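Ethylbenzene dehydrogenase alpha-subunit (Aromatoleum aromaticum, PDB 2IVF) belongs to the molybdopterin oxidoreductase family and binds a molybdenum atom, an iron/sulfur cluster, MGD and MD1. Local coordinates at residues D140-K144 / E636-S640; A812-L816 / E826-T830; W820-E826 / K941-L945; H855-T860 / F920-Q925. One frame throughout, in Å; residues are numbered along the deposited sequence.

How the interactions relate
From the N terminus, interaction 1 closes first: the loop at 140-144 meets 636-640 after nearly 500 residues, beside the mixed sheet that carries strands 147-149 and 631-636. Far across the chain's centre, interaction 2 closes a short loop round helix 819-824. Interaction 3 takes that helix and ties it to 941-945; the two contacts cross along the chain and share E826. Interaction 4 lies wholly within the span that interaction 3 bridges, joining two loops of the dinucleotide-binding domain. In space, however, interaction 4 belongs with interaction 1: R638 makes a salt bridge to D922, H924 probably hydrogen-bonds the M639 carbonyl, and both contacts touch MD1.

Interaction 1: residues D140-K144 / E636-S640. With MD1 (phosphoric acid 4-(2-amino-4-oxo-3,4,5,6,-tetrahydro-pteridin-6-yl)-2-hydroxy-3,4-dimercapto-but-3-en-yl ester guanylate ester), chain N.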
# COMPACT_ATOMS: atom_id res chain seq x y z
N ASP A 140 -5.07 -11.22 -14.62
CA ASP A 140 -5.24 -10.91 -16.03
C ASP A 140 -4.44 -9.71 -16.47
O ASP A 140 -4.51 -9.31 -17.63
CB ASP A 140 -6.70 -10.68 -16.33
CG ASP A 140 -7.50 -11.96 -16.33
OD1 ASP A 140 -6.94 -13.02 -16.64
OD2 ASP A 140 -8.70 -11.90 -16.04
N GLU A 141 -3.71 -9.09 -15.55
CA GLU A 141 -2.81 -8.00 -15.94
C GLU A 141 -1.55 -8.52 -16.57
O GLU A 141 -0.77 -7.75 -17.09
CB GLU A 141 -2.45 -7.15 -14.75
CG GLU A 141 -1.69 -7.90 -13.63
CD GLU A 141 -2.59 -8.30 -12.48
OE1 GLU A 141 -3.60 -9.03 -12.74
OE2 GLU A 141 -2.26 -7.91 -11.31
N ARG A 142 -1.30 -9.83 -16.50
CA ARG A 142 -0.01 -10.34 -16.94
C ARG A 142 0.12 -10.49 -18.43
O ARG A 142 -0.79 -10.96 -19.09
CB ARG A 142 0.28 -11.68 -16.32
CG ARG A 142 0.45 -11.63 -14.87
CD ARG A 142 1.08 -12.93 -14.39
NE ARG A 142 2.48 -12.98 -14.74
CZ ARG A 142 3.36 -13.82 -14.22
NH1 ARG A 142 2.98 -14.70 -13.32
NH2 ARG A 142 4.65 -13.77 -14.60
N VAL A 143 1.29 -10.11 -18.93
CA VAL A 143 1.72 -10.45 -20.26
C VAL A 143 2.63 -11.69 -20.17
O VAL A 143 3.57 -11.74 -19.37
CB VAL A 143 2.32 -9.25 -20.94
CG1 VAL A 143 1.25 -8.18 -21.01
CG2 VAL A 143 3.49 -8.69 -20.17
N LYS A 144 2.25 -12.71 -20.92
CA LYS A 144 2.85 -14.03 -20.84
C LYS A 144 3.51 -14.46 -22.15
O LYS A 144 4.25 -15.46 -22.17
CB LYS A 144 1.78 -15.07 -20.41
CG LYS A 144 1.39 -14.97 -18.93
CD LYS A 144 0.32 -16.01 -18.45
CE LYS A 144 -0.80 -16.26 -19.43
NZ LYS A 144 -1.83 -17.24 -18.91
N GLU A 636 8.23 -6.37 -19.61
CA GLU A 636 7.17 -6.25 -18.63
C GLU A 636 6.60 -7.55 -18.15
O GLU A 636 6.57 -8.57 -18.86
CB GLU A 636 6.04 -5.39 -19.22
CG GLU A 636 6.04 -3.93 -18.81
CD GLU A 636 5.74 -3.64 -17.37
OE1 GLU A 636 5.49 -4.57 -16.54
OE2 GLU A 636 5.76 -2.43 -17.06
N THR A 637 6.11 -7.51 -16.93
CA THR A 637 5.28 -8.56 -16.39
C THR A 637 3.82 -8.22 -16.57
O THR A 637 2.95 -9.09 -16.51
CB THR A 637 5.52 -8.71 -14.89
OG1 THR A 637 5.38 -7.43 -14.28
CG2 THR A 637 6.93 -9.24 -14.64
N ARG A 638 3.56 -6.94 -16.80
CA ARG A 638 2.24 -6.39 -16.65
C ARG A 638 1.97 -5.41 -17.82
O ARG A 638 2.89 -4.77 -18.35
CB ARG A 638 2.22 -5.71 -15.28
CG ARG A 638 0.97 -5.04 -14.83
CD ARG A 638 1.25 -4.18 -13.57
NE ARG A 638 1.89 -2.95 -13.98
CZ ARG A 638 1.23 -1.84 -14.32
NH1 ARG A 638 -0.10 -1.77 -14.27
NH2 ARG A 638 1.91 -0.81 -14.74
N MET A 639 0.71 -5.33 -18.24
CA MET A 639 0.34 -4.40 -19.30
C MET A 639 0.16 -3.01 -18.71
O MET A 639 -0.95 -2.58 -18.34
CB MET A 639 -0.87 -4.85 -20.10
CG MET A 639 -1.14 -3.94 -21.26
SD MET A 639 0.17 -3.96 -22.50
CE MET A 639 -0.13 -5.50 -23.36
N SER A 640 1.29 -2.32 -18.57
CA SER A 640 1.31 -0.95 -18.06
C SER A 640 0.73 -0.02 -19.09
O SER A 640 0.64 -0.36 -20.25
CB SER A 640 2.74 -0.51 -17.73
OG SER A 640 3.51 -0.33 -18.89
PB MD1 N . 7.86 3.63 -12.14
O3B MD1 N . 6.67 2.74 -11.61
O1B MD1 N . 9.12 2.95 -11.76
O2B MD1 N . 7.61 4.16 -13.50
O3A MD1 N . 7.73 4.90 -11.20
C10 MD1 N . 8.41 5.01 -9.93
C11 MD1 N . 7.84 6.29 -9.32
O11 MD1 N . 6.53 5.88 -8.81
C12 MD1 N . 8.69 6.72 -8.15
S12 MD1 N . 9.81 5.67 -7.40
C13 MD1 N . 8.55 7.97 -7.60
S13 MD1 N . 9.44 8.47 -6.26
C14 MD1 N . 7.62 8.99 -8.15
N15 MD1 N . 6.57 9.48 -7.32
C16 MD1 N . 5.61 10.32 -7.81
C15 MD1 N . 4.70 10.84 -6.90
O14 MD1 N . 4.76 10.56 -5.68
N17 MD1 N . 3.72 11.60 -7.46
C17 MD1 N . 3.68 11.88 -8.82
N16 MD1 N . 2.69 12.66 -9.24
N18 MD1 N . 4.61 11.40 -9.66
C20 MD1 N . 5.56 10.63 -9.17
N8 MD1 N . 6.53 10.18 -10.01
C7 MD1 N . 7.59 9.27 -9.63
PA MD1 N . 5.53 1.86 -12.34
O1A MD1 N . 5.12 0.84 -11.33
O2A MD1 N . 4.49 2.79 -12.83
O5' MD1 N . 6.23 1.17 -13.58
C5' MD1 N . 7.15 0.12 -13.28
C4' MD1 N . 6.83 -1.06 -14.09
O4' MD1 N . 7.70 -2.07 -13.58
C1' MD1 N . 7.00 -3.29 -13.80
N9 MD1 N . 7.49 -4.42 -13.00
C4 MD1 N . 8.22 -5.40 -13.50
N3 MD1 N . 8.67 -5.58 -14.77
C2 MD1 N . 9.42 -6.64 -15.07
N2 MD1 N . 9.89 -6.81 -16.33
N1 MD1 N . 9.63 -7.59 -14.09
C6 MD1 N . 9.19 -7.48 -12.79
O6 MD1 N . 9.49 -8.35 -11.98
C5 MD1 N . 8.46 -6.33 -12.47
N7 MD1 N . 7.85 -5.87 -11.38
C8 MD1 N . 7.28 -4.71 -11.71
C2' MD1 N . 5.56 -2.98 -13.40
O2' MD1 N . 4.58 -3.86 -14.02
C3' MD1 N . 5.39 -1.50 -13.79
O3' MD1 N . 4.57 -1.34 -14.98
O HOH W 1 3.82 -11.57 -16.75
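V143 presses its CG2 methyl onto the turn of backbone at 636-640, 3.3 Å from E636 O and close to the carbonyl carbon of T637. Its chi1 of -60° places CG1 beside its own backbone N, where that methyl meets M639 CE at 3.8 Å; the two side chains cross at about a right angle. V143 N gives its hydrogen to T637 O, and M639 N to E141 O, each at 3.1 Å, enclosing R142 and R638 as a single antiparallel bridge of the non-hydrogen-bonded kind. The M639 donor approaches almost in line with the E141 carbonyl, whereas V143 N stands well above the T637 carbonyl plane. Each oxygen also receives a CA-H contact. E141 crosses R638 obliquely, its CB and CG meeting R638 CG, while its carboxylate leads away to N861. Water 1 accepts a hydrogen from R142 NE at 2.8 Å, while NH1 of that arginine forms a salt bridge with E657.

T637 turns its side chain to the other side, CG2 lying 3.2 Å from N1 of the MD1 guanine. E636 takes both ribose hydroxyls, OE1 holding O2' and OE2 holding O3' (2.6 Å), and R638 grips the same pair through NE to O2' and NH2 to O3' (2.7 Å). The bridge thus backs a nucleotide-binding loop. That loop leaves strand 631-636 and runs toward strand 648-651, while 140-144 leads from helix 134-137 into strand 147-149 of the same mixed sheet; F103 and Y104 of the beta-subunit pack against M639 and V143.

Interaction 2: residues A812-L816 / E826-T830; sequences AQFYL and ESLPT
The rings of F814 and Y815 meet the 826-830 segment in different ways. F814 has P829 at its edge, CD1 lying 4.2 Å from CG of the proline near the plane of the ring, and L463 of helix 454-467 also touches this phenylalanine. Y815 is approached obliquely: its CE1 comes to 3.4 Å from S827 CB, and its CD1 lies 3.9 Å from L828 CD2. The tyrosine gets there because CG stands opposite its backbone N (chi1 -170°), which carries the ring alongside S827; its hydroxyl goes on to the carbonyl of G340.

The backbones are joined by one hydrogen bond. L816 N donates to S827 O at 2.8 Å, in the carbonyl plane and on a lone pair, and the bond is fairly straight (160° at the hydrogen). Y815 CA brings a CA-H contact to the same oxygen. F814 O lies only 3.2 Å from S827 O; both are acceptors, and R459 NH2 from helix 454-467 hydrogen-bonds to each, which probably eases their proximity. F814 O also sits 3.3 Å from P829 CD. Within 812-816, Q813 NE2 reaches Y815 O at 2.7 Å, almost in its own amide plane, linking that side chain to the backbone two residues on.

Taken together, the segments before and after helix 819-824 are brought together by a single direct backbone hydrogen bond, beside helix 454-467.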
# COMPACT_ATOMS: atom_id res chain seq x y z
N ALA A 812 28.88 21.84 7.82
CA ALA A 812 27.47 21.74 7.47
C ALA A 812 27.10 23.20 7.20
O ALA A 812 27.20 24.02 8.09
CB ALA A 812 26.67 21.17 8.58
N GLN A 813 26.70 23.48 5.97
CA GLN A 813 26.81 24.82 5.44
C GLN A 813 25.45 25.38 5.11
O GLN A 813 24.81 24.93 4.19
CB GLN A 813 27.67 24.79 4.20
CG GLN A 813 27.92 26.16 3.68
CD GLN A 813 28.87 26.19 2.53
OE1 GLN A 813 29.71 25.30 2.39
NE2 GLN A 813 28.77 27.23 1.70
N PHE A 814 25.01 26.34 5.91
CA PHE A 814 23.75 27.02 5.70
C PHE A 814 23.79 28.26 4.86
O PHE A 814 22.75 28.67 4.37
CB PHE A 814 23.12 27.30 7.04
CG PHE A 814 22.87 26.04 7.77
CD1 PHE A 814 21.76 25.28 7.46
CD2 PHE A 814 23.79 25.55 8.65
CE1 PHE A 814 21.55 24.07 8.05
CE2 PHE A 814 23.57 24.33 9.25
CZ PHE A 814 22.44 23.60 8.95
N TYR A 815 24.99 28.83 4.68
CA TYR A 815 25.17 29.98 3.80
C TYR A 815 25.80 29.57 2.46
O TYR A 815 26.96 29.16 2.43
CB TYR A 815 25.97 31.04 4.54
CG TYR A 815 26.03 32.38 3.85
CD1 TYR A 815 24.88 33.12 3.62
CD2 TYR A 815 27.22 32.91 3.45
CE1 TYR A 815 24.94 34.37 2.97
CE2 TYR A 815 27.29 34.14 2.81
CZ TYR A 815 26.15 34.87 2.59
OH TYR A 815 26.23 36.11 1.96
N LEU A 816 25.04 29.67 1.37
CA LEU A 816 25.57 29.33 0.03
C LEU A 816 25.84 30.63 -0.69
O LEU A 816 24.92 31.31 -1.14
CB LEU A 816 24.61 28.45 -0.76
CG LEU A 816 24.19 27.19 0.01
CD1 LEU A 816 23.06 26.43 -0.71
CD2 LEU A 816 25.37 26.24 0.22
N GLU A 826 18.49 33.11 -2.02
CA GLU A 826 18.58 31.82 -1.33
C GLU A 826 19.94 31.52 -0.67
O GLU A 826 20.25 30.34 -0.35
CB GLU A 826 18.20 30.69 -2.29
CG GLU A 826 16.83 30.78 -2.78
CD GLU A 826 16.37 29.58 -3.55
OE1 GLU A 826 16.86 28.46 -3.29
OE2 GLU A 826 15.46 29.78 -4.40
N SER A 827 20.74 32.53 -0.41
CA SER A 827 22.03 32.30 0.28
C SER A 827 21.85 31.71 1.66
O SER A 827 22.64 30.86 2.08
CB SER A 827 22.82 33.58 0.37
OG SER A 827 22.04 34.60 1.00
N LEU A 828 20.79 32.12 2.36
CA LEU A 828 20.37 31.45 3.59
C LEU A 828 19.09 30.66 3.36
O LEU A 828 18.32 30.98 2.44
CB LEU A 828 20.13 32.48 4.72
CG LEU A 828 21.34 33.10 5.42
CD1 LEU A 828 20.89 34.23 6.36
CD2 LEU A 828 22.18 32.02 6.19
N PRO A 829 18.83 29.67 4.22
CA PRO A 829 17.52 29.01 4.12
C PRO A 829 16.45 30.09 4.30
O PRO A 829 16.63 31.04 5.04
CB PRO A 829 17.51 28.01 5.27
CG PRO A 829 18.95 27.89 5.70
CD PRO A 829 19.61 29.17 5.37
N THR A 830 15.36 29.96 3.56
CA THR A 830 14.39 31.00 3.45
C THR A 830 13.12 30.36 2.93
O THR A 830 13.18 29.28 2.33
CB THR A 830 14.84 32.10 2.51
OG1 THR A 830 13.99 33.23 2.71
CG2 THR A 830 14.76 31.61 1.05

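Interaction 3: residues W820-E826 / K941-L945; sequences WYLEAGE and KPLHL. With GOL (glycerol), chain H.
L943 is the bump and the end of helix 819-824 is the hollow. The CD1 methyl of L943 sits over the centre of the Y821 ring face, 4.1 Å from the ring centroid in a CH-pi contact, and at the same time touches A824 CB. CD2, the other branch, rests on W820 CB (3.9 Å). The W820 ring meets its partners at the edge: CZ3 lies 3.5 Å from P942 O, and L945 CB is in the ring plane. The helix stops at G825 in a Schellman motif, its positive phi turning the chain so that E826 CD comes within 3.4 Å of L943 CD1.

There K941, stretched out to full length, brings NZ to E826 OE1 at 2.9 Å, on the syn side of the carboxylate. Near the Y821 hydroxyl a glycerol, probably from the crystallisation liquor, shares a hydrogen bond with Y821 OH (3.0 Å) and donates through O1 to L943 O.

The salt bridge is buried but not isolated, for K832 also pairs with E826 and D455 with K941. Alternating acids and lysines would be expected to keep each other ionised beside an otherwise apolar plug.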
# COMPACT_ATOMS: atom_id res chain seq x y z
N TRP A 820 24.51 32.83 -7.97
CA TRP A 820 23.12 32.51 -8.30
C TRP A 820 22.24 32.51 -7.06
O TRP A 820 21.10 32.99 -7.09
CB TRP A 820 23.02 31.14 -8.96
CG TRP A 820 23.53 31.07 -10.37
CD1 TRP A 820 24.43 31.85 -10.97
CD2 TRP A 820 23.24 30.02 -11.29
NE1 TRP A 820 24.67 31.41 -12.26
CE2 TRP A 820 23.95 30.27 -12.46
CE3 TRP A 820 22.41 28.90 -11.22
CZ2 TRP A 820 23.85 29.45 -13.58
CZ3 TRP A 820 22.32 28.08 -12.33
CH2 TRP A 820 23.04 28.35 -13.48
N TYR A 821 22.73 31.91 -5.99
CA TYR A 821 21.99 31.89 -4.72
C TYR A 821 21.85 33.24 -4.03
O TYR A 821 20.77 33.61 -3.56
CB TYR A 821 22.60 30.85 -3.76
CG TYR A 821 22.22 29.45 -4.17
CD1 TYR A 821 22.75 28.88 -5.32
CD2 TYR A 821 21.31 28.71 -3.42
CE1 TYR A 821 22.40 27.62 -5.71
CE2 TYR A 821 20.97 27.48 -3.79
CZ TYR A 821 21.49 26.93 -4.92
OH TYR A 821 21.11 25.69 -5.27
N LEU A 822 22.94 33.99 -4.02
CA LEU A 822 22.92 35.35 -3.56
C LEU A 822 21.83 36.16 -4.31
O LEU A 822 20.96 36.78 -3.68
CB LEU A 822 24.31 35.96 -3.78
CG LEU A 822 25.45 35.58 -2.82
CD1 LEU A 822 26.79 36.27 -3.23
CD2 LEU A 822 25.05 35.98 -1.42
N GLU A 823 21.86 36.13 -5.64
CA GLU A 823 20.92 36.92 -6.46
C GLU A 823 19.46 36.43 -6.33
O GLU A 823 18.55 37.24 -6.36
CB GLU A 823 21.35 36.93 -7.93
CG GLU A 823 22.53 37.88 -8.18
CD GLU A 823 23.00 37.98 -9.62
OE1 GLU A 823 22.40 37.35 -10.54
OE2 GLU A 823 24.01 38.71 -9.83
N ALA A 824 19.27 35.12 -6.21
CA ALA A 824 17.95 34.46 -6.09
C ALA A 824 17.32 34.64 -4.72
O ALA A 824 16.16 34.27 -4.54
CB ALA A 824 18.05 32.95 -6.33
N GLY A 825 18.09 35.15 -3.76
CA GLY A 825 17.59 35.34 -2.41
C GLY A 825 17.62 34.03 -1.63
O GLY A 825 16.87 33.86 -0.67
N GLU A 826 18.49 33.11 -2.02
CA GLU A 826 18.58 31.82 -1.33
C GLU A 826 19.94 31.52 -0.67
O GLU A 826 20.25 30.34 -0.35
CB GLU A 826 18.20 30.69 -2.29
CG GLU A 826 16.83 30.78 -2.78
CD GLU A 826 16.37 29.58 -3.55
OE1 GLU A 826 16.86 28.46 -3.29
OE2 GLU A 826 15.46 29.78 -4.40
N LYS A 941 14.03 23.07 -10.81
CA LYS A 941 14.54 24.25 -10.12
C LYS A 941 15.82 24.72 -10.79
O LYS A 941 16.82 24.01 -10.77
CB LYS A 941 14.75 23.99 -8.60
CG LYS A 941 15.22 25.27 -7.88
CD LYS A 941 14.83 25.28 -6.43
CE LYS A 941 15.48 26.44 -5.68
NZ LYS A 941 14.92 26.56 -4.29
N PRO A 942 15.79 25.89 -11.45
CA PRO A 942 16.94 26.31 -12.23
C PRO A 942 18.26 26.45 -11.45
O PRO A 942 19.32 26.30 -12.04
CB PRO A 942 16.52 27.68 -12.77
CG PRO A 942 15.11 27.64 -12.80
CD PRO A 942 14.70 26.87 -11.55
N LEU A 943 18.17 26.74 -10.13
CA LEU A 943 19.37 26.94 -9.32
C LEU A 943 20.14 25.62 -9.24
O LEU A 943 21.34 25.61 -9.00
CB LEU A 943 19.02 27.41 -7.91
CG LEU A 943 18.45 28.82 -7.80
CD1 LEU A 943 18.27 29.15 -6.30
CD2 LEU A 943 19.34 29.79 -8.51
N HIS A 944 19.47 24.52 -9.50
CA HIS A 944 20.14 23.22 -9.53
C HIS A 944 20.93 22.90 -10.79
O HIS A 944 21.47 21.82 -10.89
CB HIS A 944 19.19 22.12 -9.14
CG HIS A 944 18.60 22.31 -7.79
ND1 HIS A 944 17.74 21.39 -7.22
CD2 HIS A 944 18.80 23.27 -6.85
CE1 HIS A 944 17.35 21.84 -6.04
NE2 HIS A 944 18.01 22.95 -5.77
N LEU A 945 21.06 23.89 -11.69
CA LEU A 945 22.00 23.84 -12.79
C LEU A 945 23.33 24.41 -12.34
O LEU A 945 24.30 24.35 -13.07
CB LEU A 945 21.44 24.64 -13.97
CG LEU A 945 20.22 23.98 -14.66
CD1 LEU A 945 19.41 25.01 -15.43
CD2 LEU A 945 20.69 22.82 -15.56
C1 GOL H . 22.84 22.98 -7.94
O1 GOL H . 22.88 23.98 -6.91
C2 GOL H . 23.84 21.82 -8.00
O2 GOL H . 23.57 20.69 -7.19
C3 GOL H . 24.03 21.30 -9.43
O3 GOL H . 23.69 19.92 -9.66

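Interaction 4: residues H855-T860 / F920-Q925. With MD1 (phosphoric acid 4-(2-amino-4-oxo-3,4,5,6,-tetrahydro-pteridin-6-yl)-2-hydroxy-3,4-dimercapto-but-3-en-yl ester guanylate ester), chain N.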
# COMPACT_ATOMS: atom_id res chain seq x y z
N HIS A 855 4.00 1.22 -6.39
CA HIS A 855 3.92 1.85 -7.71
C HIS A 855 2.71 1.31 -8.46
O HIS A 855 1.64 1.23 -7.87
CB HIS A 855 5.25 1.69 -8.42
CG HIS A 855 6.35 2.18 -7.57
ND1 HIS A 855 6.57 3.51 -7.37
CD2 HIS A 855 7.18 1.52 -6.73
CE1 HIS A 855 7.55 3.66 -6.50
NE2 HIS A 855 7.94 2.47 -6.09
N SER A 856 2.84 0.87 -9.73
CA SER A 856 1.69 0.35 -10.48
C SER A 856 1.60 -1.17 -10.46
O SER A 856 0.74 -1.75 -11.13
CB SER A 856 1.71 0.83 -11.93
OG SER A 856 1.84 2.24 -12.02
N THR A 857 2.50 -1.80 -9.72
CA THR A 857 2.62 -3.25 -9.70
C THR A 857 1.30 -3.94 -9.40
O THR A 857 0.99 -4.99 -10.01
CB THR A 857 3.71 -3.66 -8.69
OG1 THR A 857 4.94 -3.18 -9.22
CG2 THR A 857 3.80 -5.18 -8.48
N HIS A 858 0.51 -3.33 -8.53
CA HIS A 858 -0.76 -3.90 -8.06
C HIS A 858 -1.98 -3.06 -8.44
O HIS A 858 -3.15 -3.38 -8.04
CB HIS A 858 -0.74 -4.05 -6.54
CG HIS A 858 0.53 -4.61 -6.01
ND1 HIS A 858 1.62 -3.84 -5.72
CD2 HIS A 858 0.89 -5.89 -5.74
CE1 HIS A 858 2.61 -4.61 -5.30
NE2 HIS A 858 2.18 -5.86 -5.25
N LEU A 859 -1.75 -2.00 -9.21
CA LEU A 859 -2.83 -1.11 -9.60
C LEU A 859 -3.74 -1.71 -10.64
O LEU A 859 -4.87 -1.22 -10.89
CB LEU A 859 -2.29 0.26 -10.04
CG LEU A 859 -1.79 1.18 -8.95
CD1 LEU A 859 -1.34 2.56 -9.57
CD2 LEU A 859 -2.82 1.31 -7.77
N THR A 860 -3.26 -2.76 -11.28
CA THR A 860 -4.07 -3.50 -12.22
C THR A 860 -4.38 -4.89 -11.69
O THR A 860 -4.73 -5.81 -12.45
CB THR A 860 -3.42 -3.52 -13.65
OG1 THR A 860 -2.04 -3.93 -13.57
CG2 THR A 860 -3.58 -2.15 -14.32
N PHE A 920 -0.80 8.37 -6.57
CA PHE A 920 -0.80 8.14 -8.02
C PHE A 920 -1.46 6.88 -8.47
O PHE A 920 -1.62 5.91 -7.70
CB PHE A 920 0.59 8.32 -8.64
CG PHE A 920 1.61 7.33 -8.21
CD1 PHE A 920 1.55 6.03 -8.65
CD2 PHE A 920 2.69 7.71 -7.44
CE1 PHE A 920 2.51 5.12 -8.31
CE2 PHE A 920 3.68 6.79 -7.08
CZ PHE A 920 3.61 5.53 -7.54
N TRP A 921 -1.85 6.88 -9.75
CA TRP A 921 -2.54 5.77 -10.39
C TRP A 921 -1.90 5.56 -11.75
O TRP A 921 -1.24 6.48 -12.29
CB TRP A 921 -4.02 6.13 -10.58
CG TRP A 921 -4.70 6.40 -9.27
CD1 TRP A 921 -4.94 7.61 -8.70
CD2 TRP A 921 -5.16 5.42 -8.33
NE1 TRP A 921 -5.58 7.47 -7.48
CE2 TRP A 921 -5.73 6.13 -7.23
CE3 TRP A 921 -5.23 4.04 -8.35
CZ2 TRP A 921 -6.27 5.48 -6.13
CZ3 TRP A 921 -5.76 3.40 -7.27
CH2 TRP A 921 -6.27 4.11 -6.17
N ASP A 922 -2.07 4.37 -12.32
CA ASP A 922 -1.54 4.15 -13.65
C ASP A 922 -2.42 4.87 -14.62
O ASP A 922 -3.62 5.00 -14.39
CB ASP A 922 -1.47 2.65 -13.96
CG ASP A 922 -0.43 2.31 -15.01
OD1 ASP A 922 0.09 3.20 -15.73
OD2 ASP A 922 -0.21 1.07 -15.13
N ALA A 923 -1.85 5.33 -15.73
CA ALA A 923 -2.56 6.22 -16.66
C ALA A 923 -3.81 5.63 -17.31
O ALA A 923 -4.79 6.35 -17.52
CB ALA A 923 -1.63 6.76 -17.71
N HIS A 924 -3.81 4.32 -17.60
CA HIS A 924 -4.97 3.71 -18.25
C HIS A 924 -6.06 3.32 -17.25
O HIS A 924 -7.05 2.59 -17.57
CB HIS A 924 -4.56 2.56 -19.18
CG HIS A 924 -3.76 1.47 -18.54
ND1 HIS A 924 -3.29 1.53 -17.25
CD2 HIS A 924 -3.31 0.30 -19.05
CE1 HIS A 924 -2.61 0.43 -16.98
NE2 HIS A 924 -2.61 -0.33 -18.05
N GLN A 925 -5.91 3.79 -16.01
CA GLN A 925 -7.02 3.76 -15.04
C GLN A 925 -7.90 5.01 -15.11
O GLN A 925 -8.93 5.12 -14.40
CB GLN A 925 -6.50 3.64 -13.61
CG GLN A 925 -5.64 2.42 -13.36
CD GLN A 925 -5.26 2.30 -11.91
OE1 GLN A 925 -4.12 2.65 -11.50
NE2 GLN A 925 -6.19 1.80 -11.12
PB MD1 N . 7.86 3.63 -12.14
O3B MD1 N . 6.67 2.74 -11.61
O1B MD1 N . 9.12 2.95 -11.76
O2B MD1 N . 7.61 4.16 -13.50
O3A MD1 N . 7.73 4.90 -11.20
C10 MD1 N . 8.41 5.01 -9.93
C11 MD1 N . 7.84 6.29 -9.32
O11 MD1 N . 6.53 5.88 -8.81
C12 MD1 N . 8.69 6.72 -8.15
S12 MD1 N . 9.81 5.67 -7.40
C13 MD1 N . 8.55 7.97 -7.60
S13 MD1 N . 9.44 8.47 -6.26
C14 MD1 N . 7.62 8.99 -8.15
N15 MD1 N . 6.57 9.48 -7.32
C16 MD1 N . 5.61 10.32 -7.81
C15 MD1 N . 4.70 10.84 -6.90
O14 MD1 N . 4.76 10.56 -5.68
N17 MD1 N . 3.72 11.60 -7.46
C17 MD1 N . 3.68 11.88 -8.82
N16 MD1 N . 2.69 12.66 -9.24
N18 MD1 N . 4.61 11.40 -9.66
C20 MD1 N . 5.56 10.63 -9.17
N8 MD1 N . 6.53 10.18 -10.01
C7 MD1 N . 7.59 9.27 -9.63
PA MD1 N . 5.53 1.86 -12.34
O1A MD1 N . 5.12 0.84 -11.33
O2A MD1 N . 4.49 2.79 -12.83
O5' MD1 N . 6.23 1.17 -13.58
C5' MD1 N . 7.15 0.12 -13.28
C4' MD1 N . 6.83 -1.06 -14.09
O4' MD1 N . 7.70 -2.07 -13.58
C1' MD1 N . 7.00 -3.29 -13.80
N9 MD1 N . 7.49 -4.42 -13.00
C4 MD1 N . 8.22 -5.40 -13.50
N3 MD1 N . 8.67 -5.58 -14.77
C2 MD1 N . 9.42 -6.64 -15.07
N2 MD1 N . 9.89 -6.81 -16.33
N1 MD1 N . 9.63 -7.59 -14.09
C6 MD1 N . 9.19 -7.48 -12.79
O6 MD1 N . 9.49 -8.35 -11.98
C5 MD1 N . 8.46 -6.33 -12.47
N7 MD1 N . 7.85 -5.87 -11.38
C8 MD1 N . 7.28 -4.71 -11.71
C2' MD1 N . 5.56 -2.98 -13.40
O2' MD1 N . 4.58 -3.86 -14.02
C3' MD1 N . 5.39 -1.50 -13.79
O3' MD1 N . 4.57 -1.34 -14.98
O HOH W 2 -6.34 -0.22 -8.82
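H855 and F920 meet rim to rim, with H855 ND1 3.6 Å from F920 CZ and the ring planes only 20° apart, neither ring lying over the other. F920 reaches this place through a chi1 of 65°, which tucks CG between its backbone N and carbonyl carbon and sets CE1 3.6 Å from H855 CA, which lies at the ring's edge. Both residues border MD1: H855 ND1 shares a hydrogen bond with O11 at 2.8 Å, and F920 CZ approaches the same oxygen. Just beyond, S856 holds the phosphate twice, its N on O1A (2.8 Å) and its OG on O2A. The H855 side chain is also about 4 Å from the molybdenum atom.

These are two loops of the molybdopterin dinucleotide-binding domain, a member of the double-psi beta-barrel clan, following strands 843-846 and 915-917. L859 packs between the two loops. With chi2 at -177°, CD1 carries straight on to D922 N at 3.4 Å, while CD2 branches to W921 CZ3 at 3.6 Å. Q925 reaches across L859: its OE1 accepts D922 N at 2.8 Å and touches L859 CB, and water 2 donates to L859 O while being held weakly by Q925 NE2. The D922 carboxylate comes up to S856 CB; its OD2 forms a salt bridge with R638 and its OD1 accepts from S641 OG. T860 packs CG2 on H924 CE1, and its carbonyl bonds H99 of the beta-subunit.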